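Side-chain contacts in chitinase (Paenibacillus sp. FPU-7, PDB 5GZT), which probably hydrolyses chitin and chitodextrins at random internal beta-1,4 linkages, through two glycosyl hydrolase family 18 regions in one chain: residues 408-411 with 412-415; 509-512 with 513-517; 782-785 with 786-789. One frame throughout, in Å; residues are numbered along the deposited sequence.

Interaction 1 of 3, residues 408-411 with 412-415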
ATOM      1  N   TRP B 408      -6.833 -13.450  10.666  1.00 30.60           N
ATOM      2  CA  TRP B 408      -7.336 -14.224  11.787  1.00 29.58           C
ATOM      3  C   TRP B 408      -6.711 -13.769  13.060  1.00 27.94           C
ATOM      4  O   TRP B 408      -5.458 -13.782  13.249  1.00 27.75           O
ATOM      5  CB  TRP B 408      -7.094 -15.705  11.490  1.00 32.04           C
ATOM      6  CG  TRP B 408      -7.393 -16.822  12.473  1.00 34.38           C
ATOM      7  CD1 TRP B 408      -7.783 -16.772  13.777  1.00 38.09           C
ATOM      8  CD2 TRP B 408      -7.237 -18.211  12.154  1.00 36.64           C
ATOM      9  NE1 TRP B 408      -7.872 -18.057  14.286  1.00 36.35           N
ATOM     10  CE2 TRP B 408      -7.497 -18.944  13.317  1.00 36.12           C
ATOM     11  CE3 TRP B 408      -6.867 -18.896  10.970  1.00 38.95           C
ATOM     12  CZ2 TRP B 408      -7.457 -20.335  13.350  1.00 38.74           C
ATOM     13  CZ3 TRP B 408      -6.776 -20.316  11.020  1.00 40.96           C
ATOM     14  CH2 TRP B 408      -7.086 -20.995  12.197  1.00 40.26           C
ATOM     15  N   GLU B 409      -7.574 -13.405  13.999  1.00 33.67           N
ATOM     16  CA  GLU B 409      -7.145 -12.697  15.198  1.00 30.02           C
ATOM     17  C   GLU B 409      -7.591 -13.437  16.435  1.00 32.17           C
ATOM     18  O   GLU B 409      -8.558 -13.092  17.051  1.00 32.74           O
ATOM     19  CB  GLU B 409      -7.594 -11.202  15.157  1.00 33.21           C
ATOM     20  CG  GLU B 409      -7.233 -10.487  13.836  1.00 32.73           C
ATOM     21  CD  GLU B 409      -7.386  -8.954  13.861  1.00 30.12           C
ATOM     22  OE1 GLU B 409      -7.523  -8.411  14.949  1.00 29.63           O
ATOM     23  OE2 GLU B 409      -7.342  -8.306  12.788  1.00 29.41           O
ATOM     24  N   TYR B 410      -6.875 -14.466  16.865  1.00 36.52           N
ATOM     25  CA  TYR B 410      -5.649 -15.014  16.274  1.00 38.18           C
ATOM     26  C   TYR B 410      -5.611 -16.563  16.552  1.00 40.95           C
ATOM     27  O   TYR B 410      -6.137 -17.033  17.576  1.00 37.98           O
ATOM     28  CB  TYR B 410      -4.405 -14.391  16.943  1.00 39.55           C
ATOM     29  CG  TYR B 410      -4.390 -12.860  17.046  1.00 39.41           C
ATOM     30  CD1 TYR B 410      -3.875 -12.073  16.013  1.00 40.94           C
ATOM     31  CD2 TYR B 410      -4.890 -12.224  18.183  1.00 43.06           C
ATOM     32  CE1 TYR B 410      -3.858 -10.680  16.107  1.00 42.03           C
ATOM     33  CE2 TYR B 410      -4.871 -10.845  18.299  1.00 45.65           C
ATOM     34  CZ  TYR B 410      -4.350 -10.077  17.257  1.00 45.68           C
ATOM     35  OH  TYR B 410      -4.362  -8.708  17.382  1.00 44.99           O
ATOM     36  N   PRO B 411      -4.910 -17.325  15.712  1.00 36.31           N
ATOM     37  CA  PRO B 411      -4.674 -18.765  15.977  1.00 37.55           C
ATOM     38  C   PRO B 411      -4.299 -19.089  17.419  1.00 37.26           C
ATOM     39  O   PRO B 411      -3.536 -18.367  18.036  1.00 37.89           O
ATOM     40  CB  PRO B 411      -3.524 -19.109  15.026  1.00 34.26           C
ATOM     41  CG  PRO B 411      -3.753 -18.207  13.903  1.00 35.92           C
ATOM     42  CD  PRO B 411      -4.222 -16.896  14.500  1.00 33.15           C
ATOM     43  N   VAL B 412      -4.907 -20.156  17.963  1.00 37.72           N
ATOM     44  CA  VAL B 412      -4.438 -20.853  19.163  1.00 35.64           C
ATOM     45  C   VAL B 412      -4.969 -20.210  20.415  1.00 41.36           C
ATOM     46  O   VAL B 412      -5.754 -20.825  21.150  1.00 37.95           O
ATOM     47  CB  VAL B 412      -2.901 -21.042  19.272  1.00 38.10           C
ATOM     48  CG1 VAL B 412      -2.545 -21.750  20.569  1.00 42.81           C
ATOM     49  CG2 VAL B 412      -2.362 -21.833  18.098  1.00 37.95           C
ATOM     50  N   TYR B 413      -4.570 -18.965  20.639  1.00 40.55           N
ATOM     51  CA  TYR B 413      -5.002 -18.226  21.822  1.00 38.64           C
ATOM     52  C   TYR B 413      -6.328 -17.440  21.584  1.00 36.33           C
ATOM     53  O   TYR B 413      -6.995 -17.035  22.523  1.00 37.15           O
ATOM     54  CB  TYR B 413      -3.842 -17.363  22.373  1.00 44.70           C
ATOM     55  CG  TYR B 413      -3.303 -16.218  21.478  1.00 47.50           C
ATOM     56  CD1 TYR B 413      -2.483 -16.479  20.387  1.00 46.77           C
ATOM     57  CD2 TYR B 413      -3.573 -14.882  21.782  1.00 46.49           C
ATOM     58  CE1 TYR B 413      -1.973 -15.457  19.607  1.00 50.23           C
ATOM     59  CE2 TYR B 413      -3.072 -13.853  20.999  1.00 49.99           C
ATOM     60  CZ  TYR B 413      -2.267 -14.143  19.919  1.00 47.97           C
ATOM     61  OH  TYR B 413      -1.773 -13.141  19.132  1.00 45.79           O
ATOM     62  N   GLY B 414      -6.724 -17.273  20.333  1.00 40.14           N
ATOM     63  CA  GLY B 414      -7.972 -16.568  19.970  1.00 43.44           C
ATOM     64  C   GLY B 414      -8.089 -15.181  20.599  1.00 45.45           C
ATOM     65  O   GLY B 414      -9.183 -14.777  20.986  1.00 40.56           O
ATOM     66  N   ALA B 415      -6.964 -14.476  20.729  1.00 43.23           N
ATOM     67  CA  ALA B 415      -6.907 -13.176  21.415  1.00 48.22           C
ATOM     68  C   ALA B 415      -7.470 -13.314  22.805  1.00 47.43           C
ATOM     69  O   ALA B 415      -8.176 -12.434  23.266  1.00 46.28           O
ATOM     70  CB  ALA B 415      -7.664 -12.105  20.624  1.00 47.50           C
TER
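The Y410 ring carries the hydroxyl of Y413 on one face, the CB of its own neighbour E409 over the centre of the other, and A415 CA in plane at its edge. Y413 OH sits 3.3 Å above the Y410 plane but displaced toward the rim, and its nearest ring atoms are Y410 CG and CD2, each 3.4 Å from it. The two tyrosine planes are nearly parallel, at 12°, yet slid so far that their centroids stand 5.4 Å apart. That hydroxyl and the adjoining CZ, rather than full ring overlap, meet this face. Y413 achieves this with CG wedged between its backbone N and carbonyl carbon (chi1 64°). A415 CB adds an oblique touch, 3.7 Å from Y410 CD2. P411 CG lies over the W408 ring centre. The run W408-P411 follows strand 403-407 and includes the end of the DxxDxDxE signature of family 18; E409 probably corresponds to the catalytic acid of relatives, and a cis peptide joins it to Y410. The chain then reverses through a classic gamma turn centred on V412 (phi 86°), closed by Y413 N to P411 O at 2.9 Å. A weak bond from G414 N to Y410 O, 2.8 Å, spans the wider bend. Outside the turn, V412 N is bonded to D425 on helix 425-447, while Y413 also meets W416.

Interaction 2 of 3, residues 509-512 with 513-517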
ATOM      1  N   SER B 509       7.564  -1.762  19.392  1.00 20.03           N
ATOM      2  CA  SER B 509       7.648  -0.849  18.316  1.00 20.09           C
ATOM      3  C   SER B 509       7.547  -1.602  17.010  1.00 22.04           C
ATOM      4  O   SER B 509       7.558  -2.865  17.021  1.00 23.47           O
ATOM      5  CB  SER B 509       8.974  -0.141  18.424  1.00 21.84           C
ATOM      6  OG  SER B 509      10.106  -1.014  18.383  1.00 19.31           O
ATOM      7  N   VAL B 510       7.480  -0.855  15.887  1.00 18.81           N
ATOM      8  CA  VAL B 510       7.700  -1.385  14.573  1.00 18.03           C
ATOM      9  C   VAL B 510       9.074  -2.122  14.595  1.00 20.52           C
ATOM     10  O   VAL B 510       9.198  -3.227  14.132  1.00 20.51           O
ATOM     11  CB  VAL B 510       7.751  -0.294  13.528  1.00 18.98           C
ATOM     12  CG1 VAL B 510       8.255  -0.779  12.186  1.00 19.46           C
ATOM     13  CG2 VAL B 510       6.372   0.336  13.352  1.00 23.16           C
ATOM     14  N   ASP B 511      10.113  -1.479  15.087  1.00 22.25           N
ATOM     15  CA  ASP B 511      11.475  -2.069  15.010  1.00 20.12           C
ATOM     16  C   ASP B 511      11.543  -3.420  15.803  1.00 20.09           C
ATOM     17  O   ASP B 511      11.989  -4.424  15.267  1.00 20.41           O
ATOM     18  CB  ASP B 511      12.430  -1.091  15.570  1.00 18.10           C
ATOM     19  CG  ASP B 511      13.896  -1.527  15.446  1.00 21.45           C
ATOM     20  OD1 ASP B 511      14.319  -1.938  14.358  1.00 17.89           O
ATOM     21  OD2 ASP B 511      14.589  -1.405  16.503  1.00 23.65           O
ATOM     22  N   SER B 512      11.042  -3.451  17.018  1.00 18.26           N
ATOM     23  CA  SER B 512      10.996  -4.700  17.778  1.00 21.89           C
ATOM     24  C   SER B 512      10.251  -5.782  17.033  1.00 26.39           C
ATOM     25  O   SER B 512      10.710  -6.929  17.036  1.00 24.01           O
ATOM     26  CB  SER B 512      10.485  -4.520  19.210  1.00 21.53           C
ATOM     27  OG  SER B 512       9.065  -4.315  19.259  1.00 24.60           O
ATOM     28  N   THR B 513       9.163  -5.432  16.348  1.00 22.30           N
ATOM     29  CA  THR B 513       8.388  -6.414  15.623  1.00 21.97           C
ATOM     30  C   THR B 513       9.074  -6.940  14.380  1.00 24.65           C
ATOM     31  O   THR B 513       9.080  -8.166  14.096  1.00 23.91           O
ATOM     32  CB  THR B 513       6.995  -5.872  15.266  1.00 20.83           C
ATOM     33  OG1 THR B 513       6.385  -5.420  16.482  1.00 19.85           O
ATOM     34  CG2 THR B 513       6.118  -6.923  14.681  1.00 23.81           C
ATOM     35  N   VAL B 514       9.628  -6.041  13.599  1.00 22.09           N
ATOM     36  CA  VAL B 514      10.298  -6.404  12.409  1.00 22.74           C
ATOM     37  C   VAL B 514      11.506  -7.281  12.772  1.00 24.61           C
ATOM     38  O   VAL B 514      11.769  -8.256  12.062  1.00 24.52           O
ATOM     39  CB  VAL B 514      10.740  -5.193  11.597  1.00 24.18           C
ATOM     40  CG1 VAL B 514      11.714  -5.594  10.494  1.00 23.17           C
ATOM     41  CG2 VAL B 514       9.497  -4.466  10.992  1.00 23.26           C
ATOM     42  N   LYS B 515      12.162  -6.995  13.898  1.00 22.57           N
ATOM     43  CA  LYS B 515      13.338  -7.753  14.311  1.00 26.00           C
ATOM     44  C   LYS B 515      12.857  -9.181  14.712  1.00 29.99           C
ATOM     45  O   LYS B 515      13.530 -10.135  14.399  1.00 27.89           O
ATOM     46  CB  LYS B 515      14.057  -7.089  15.445  1.00 25.66           C
ATOM     47  CG  LYS B 515      14.911  -5.930  14.994  1.00 24.68           C
ATOM     48  CD  LYS B 515      15.441  -5.160  16.225  1.00 23.12           C
ATOM     49  CE  LYS B 515      16.390  -4.106  15.733  1.00 22.94           C
ATOM     50  NZ  LYS B 515      16.836  -3.021  16.630  1.00 23.29           N
ATOM     51  N   LEU B 516      11.707  -9.291  15.373  1.00 28.63           N
ATOM     52  CA  LEU B 516      11.140 -10.573  15.741  1.00 28.64           C
ATOM     53  C   LEU B 516      10.832 -11.411  14.518  1.00 30.44           C
ATOM     54  O   LEU B 516      11.200 -12.597  14.451  1.00 35.36           O
ATOM     55  CB  LEU B 516       9.910 -10.437  16.643  1.00 27.83           C
ATOM     56  CG  LEU B 516       9.018 -11.657  16.896  1.00 29.94           C
ATOM     57  CD1 LEU B 516       9.691 -12.658  17.893  1.00 29.90           C
ATOM     58  CD2 LEU B 516       7.683 -11.193  17.445  1.00 31.46           C
ATOM     59  N   TYR B 517      10.211 -10.814  13.536  1.00 25.22           N
ATOM     60  CA  TYR B 517       9.851 -11.506  12.335  1.00 29.68           C
ATOM     61  C   TYR B 517      11.102 -11.927  11.530  1.00 36.10           C
ATOM     62  O   TYR B 517      11.211 -13.122  11.131  1.00 31.17           O
ATOM     63  CB  TYR B 517       8.832 -10.734  11.477  1.00 26.10           C
ATOM     64  CG  TYR B 517       7.421 -10.956  11.927  1.00 26.22           C
ATOM     65  CD1 TYR B 517       6.961 -10.439  13.135  1.00 28.64           C
ATOM     66  CD2 TYR B 517       6.564 -11.779  11.201  1.00 28.54           C
ATOM     67  CE1 TYR B 517       5.715 -10.751  13.626  1.00 26.30           C
ATOM     68  CE2 TYR B 517       5.331 -12.075  11.676  1.00 26.92           C
ATOM     69  CZ  TYR B 517       4.902 -11.557  12.872  1.00 29.23           C
ATOM     70  OH  TYR B 517       3.588 -11.839  13.277  1.00 29.74           O
TER
HETATM   71  O   HOH W   1       7.186  -6.122  18.849  1.00 41.81           O
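K515 folds back along one turn of helix 510-519 to meet D511, close to the capping box that S509 and S512 form at the start of that helix. Its CB lies 3.4 Å from the D511 carbonyl O, and CG is nearer still, 3.3 Å from that same oxygen. With CG beside the backbone N (chi1 -79°) and the rest of the chain extended, the methylenes run past the turn; CD runs alongside, to one side of both D511 O and OD2. CE then sits equally near both carboxylate oxygens, 3.3 Å from D511 OD1 and from OD2. At the tip, K515 NZ closes a salt bridge to D511 OD2, 2.8 Å, on its syn side and somewhat out of the carboxylate plane. The other oxygen, OD1, is bonded to the hydroxyl of Y611 on helix 602-614, which helps fix the carboxylate's rotation.

The capping box is reciprocal. S512 N gives an almost straight bond to S509 OG, 2.9 Å at 174°, and S509 N donates to S512 OG at 3.0 Å. S509 OG is shared with S502. Four residues after the N-cap, T513 OG1 and T513 N reach S509 O from opposite faces of its carbonyl plane, the hydroxyl at 2.9 Å. A water ties the two hydroxyls together, 2.6 Å from both S512 OG and T513 OG1, and donates to the threonine.

Interaction 3 of 3, residues 782-785 with 786-789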
ATOM      1  N   LYS B 782     -27.563  50.473 -13.916  1.00 31.33           N
ATOM      2  CA  LYS B 782     -26.435  51.357 -13.895  1.00 31.29           C
ATOM      3  C   LYS B 782     -25.291  50.713 -13.053  1.00 32.99           C
ATOM      4  O   LYS B 782     -25.511  49.790 -12.286  1.00 32.41           O
ATOM      5  CB  LYS B 782     -26.792  52.661 -13.266  1.00 33.70           C
ATOM      6  CG  LYS B 782     -27.796  53.546 -13.985  1.00 37.10           C
ATOM      7  CD  LYS B 782     -27.549  53.667 -15.480  1.00 39.46           C
ATOM      8  CE  LYS B 782     -28.635  54.555 -16.096  1.00 42.11           C
ATOM      9  NZ  LYS B 782     -28.614  54.469 -17.575  1.00 38.32           N
ATOM     10  N   VAL B 783     -24.099  51.248 -13.216  1.00 28.35           N
ATOM     11  CA  VAL B 783     -22.910  50.838 -12.488  1.00 32.61           C
ATOM     12  C   VAL B 783     -22.861  51.660 -11.218  1.00 30.27           C
ATOM     13  O   VAL B 783     -22.970  52.881 -11.265  1.00 28.88           O
ATOM     14  CB  VAL B 783     -21.625  51.076 -13.313  1.00 30.34           C
ATOM     15  CG1 VAL B 783     -20.393  50.881 -12.439  1.00 34.62           C
ATOM     16  CG2 VAL B 783     -21.608  50.158 -14.525  1.00 28.71           C
ATOM     17  N   ASP B 784     -22.679  50.957 -10.100  1.00 32.46           N
ATOM     18  CA  ASP B 784     -22.645  51.570  -8.785  1.00 33.05           C
ATOM     19  C   ASP B 784     -21.179  51.674  -8.401  1.00 28.53           C
ATOM     20  O   ASP B 784     -20.546  50.707  -7.996  1.00 27.32           O
ATOM     21  CB  ASP B 784     -23.363  50.626  -7.816  1.00 39.00           C
ATOM     22  CG  ASP B 784     -23.461  51.161  -6.427  1.00 34.82           C
ATOM     23  OD1 ASP B 784     -22.935  52.241  -6.133  1.00 35.13           O
ATOM     24  OD2 ASP B 784     -24.056  50.445  -5.620  1.00 44.45           O
ATOM     25  N   ALA B 785     -20.644  52.862  -8.541  1.00 28.25           N
ATOM     26  CA  ALA B 785     -19.230  53.120  -8.420  1.00 30.15           C
ATOM     27  C   ALA B 785     -18.846  53.174  -6.998  1.00 29.85           C
ATOM     28  O   ALA B 785     -17.693  53.168  -6.757  1.00 29.55           O
ATOM     29  CB  ALA B 785     -18.880  54.444  -9.102  1.00 29.96           C
ATOM     30  N   THR B 786     -19.809  53.257  -6.050  1.00 27.05           N
ATOM     31  CA  THR B 786     -19.494  53.186  -4.631  1.00 27.30           C
ATOM     32  C   THR B 786     -19.054  51.784  -4.157  1.00 23.93           C
ATOM     33  O   THR B 786     -18.473  51.648  -3.091  1.00 29.07           O
ATOM     34  CB  THR B 786     -20.673  53.653  -3.728  1.00 29.86           C
ATOM     35  OG1 THR B 786     -21.816  52.812  -3.962  1.00 29.86           O
ATOM     36  CG2 THR B 786     -21.047  55.049  -4.051  1.00 34.63           C
ATOM     37  N   LYS B 787     -19.404  50.760  -4.911  1.00 23.62           N
ATOM     38  CA  LYS B 787     -19.098  49.394  -4.597  1.00 26.48           C
ATOM     39  C   LYS B 787     -17.885  48.862  -5.351  1.00 28.76           C
ATOM     40  O   LYS B 787     -17.340  47.888  -4.931  1.00 31.08           O
ATOM     41  CB  LYS B 787     -20.273  48.530  -4.881  1.00 30.98           C
ATOM     42  CG  LYS B 787     -21.361  48.720  -3.783  1.00 36.70           C
ATOM     43  CD  LYS B 787     -22.543  47.783  -3.943  1.00 40.17           C
ATOM     44  CE  LYS B 787     -23.559  47.997  -2.832  1.00 46.23           C
ATOM     45  NZ  LYS B 787     -23.900  49.437  -2.830  1.00 54.41           N
ATOM     46  N   LEU B 788     -17.456  49.531  -6.417  1.00 25.71           N
ATOM     47  CA  LEU B 788     -16.205  49.195  -7.113  1.00 23.51           C
ATOM     48  C   LEU B 788     -15.054  50.064  -6.703  1.00 22.65           C
ATOM     49  O   LEU B 788     -15.216  51.269  -6.412  1.00 23.15           O
ATOM     50  CB  LEU B 788     -16.405  49.260  -8.647  1.00 20.42           C
ATOM     51  CG  LEU B 788     -17.588  48.523  -9.192  1.00 20.80           C
ATOM     52  CD1 LEU B 788     -17.716  48.648 -10.656  1.00 22.28           C
ATOM     53  CD2 LEU B 788     -17.419  47.043  -8.857  1.00 23.09           C
ATOM     54  N   THR B 789     -13.849  49.486  -6.656  1.00 19.95           N
ATOM     55  CA  THR B 789     -12.655  50.328  -6.627  1.00 17.57           C
ATOM     56  C   THR B 789     -12.118  50.464  -8.033  1.00 16.28           C
ATOM     57  O   THR B 789     -11.343  51.405  -8.329  1.00 18.74           O
ATOM     58  CB  THR B 789     -11.553  49.718  -5.745  1.00 17.25           C
ATOM     59  OG1 THR B 789     -11.112  48.493  -6.309  1.00 15.58           O
ATOM     60  CG2 THR B 789     -12.144  49.497  -4.271  1.00 20.30           C
TER
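D784 binds T786 and K787 through hydrogen bonds that use both carboxylate oxygens and its backbone carbonyl. Its OD1 accepts twice from T786: the hydroxyl OG1 comes in at a short 2.5 Å on the syn side, and the backbone N at 3.3 Å from above the carboxylate plane. Both donors approach the same face of the carboxylate, so one residue grips OD1 with two bonds. D784 holds CG anti to its own N (chi1 -177°), which directs the carboxylate over the following residues. The backbone adds another bond of 3.3 Å, K787 N to D784 O, with the donor well above the carbonyl plane.

Ionic attraction works at the other oxygen. K787 NZ forms a salt bridge with D784 OD2, 3.0 Å, on the syn side. The lysine chain is extended until its last torsion, where a bend (chi4 54°) turns NZ in to OD2, and CD stays 3.5 Å from that oxygen. The same lysine makes a cation-pi contact with F1129 of helix 1123-1133, so its charge probably serves two partners.

Apolar contact lies with V783 and L788, whose side chains meet at about a right angle, V783 CG1 to L788 CD1 at 3.9 Å. Both also touch Y1116. One less comfortable approach is A785 O to L788 O, 3.1 Å between two acceptors; N844 ND2 donates to A785 O.

Taken together, the D784 OD1 to T786 N bond closes an Asx turn, superimposed on a type I beta turn from D784 to K787 that K787 N to D784 O closes, in the loop leading from strand 765-771 to strand 790-799 of the second family 18 barrel.

Along the chain the three contacts come in series, and they illustrate how local contacts shape turns and a helix start within two TIM-barrel regions. Interactions 1 and 2 belong to the first family 18 region: their centres are about 19 Å apart and their nearest atoms about 8 Å, without touching. Both pack on helix 461-464, where Y413 and Y517 each reach Y463, so that short helix touches both the turn after strand 403-407 and helix 510-519. Interaction 3 lies in the second family 18 region, across the chain's centre, with its centre about 73 Å from that of interaction 1 and 68 Å from that of interaction 2. An immunoglobulin-like region separates the two in sequence.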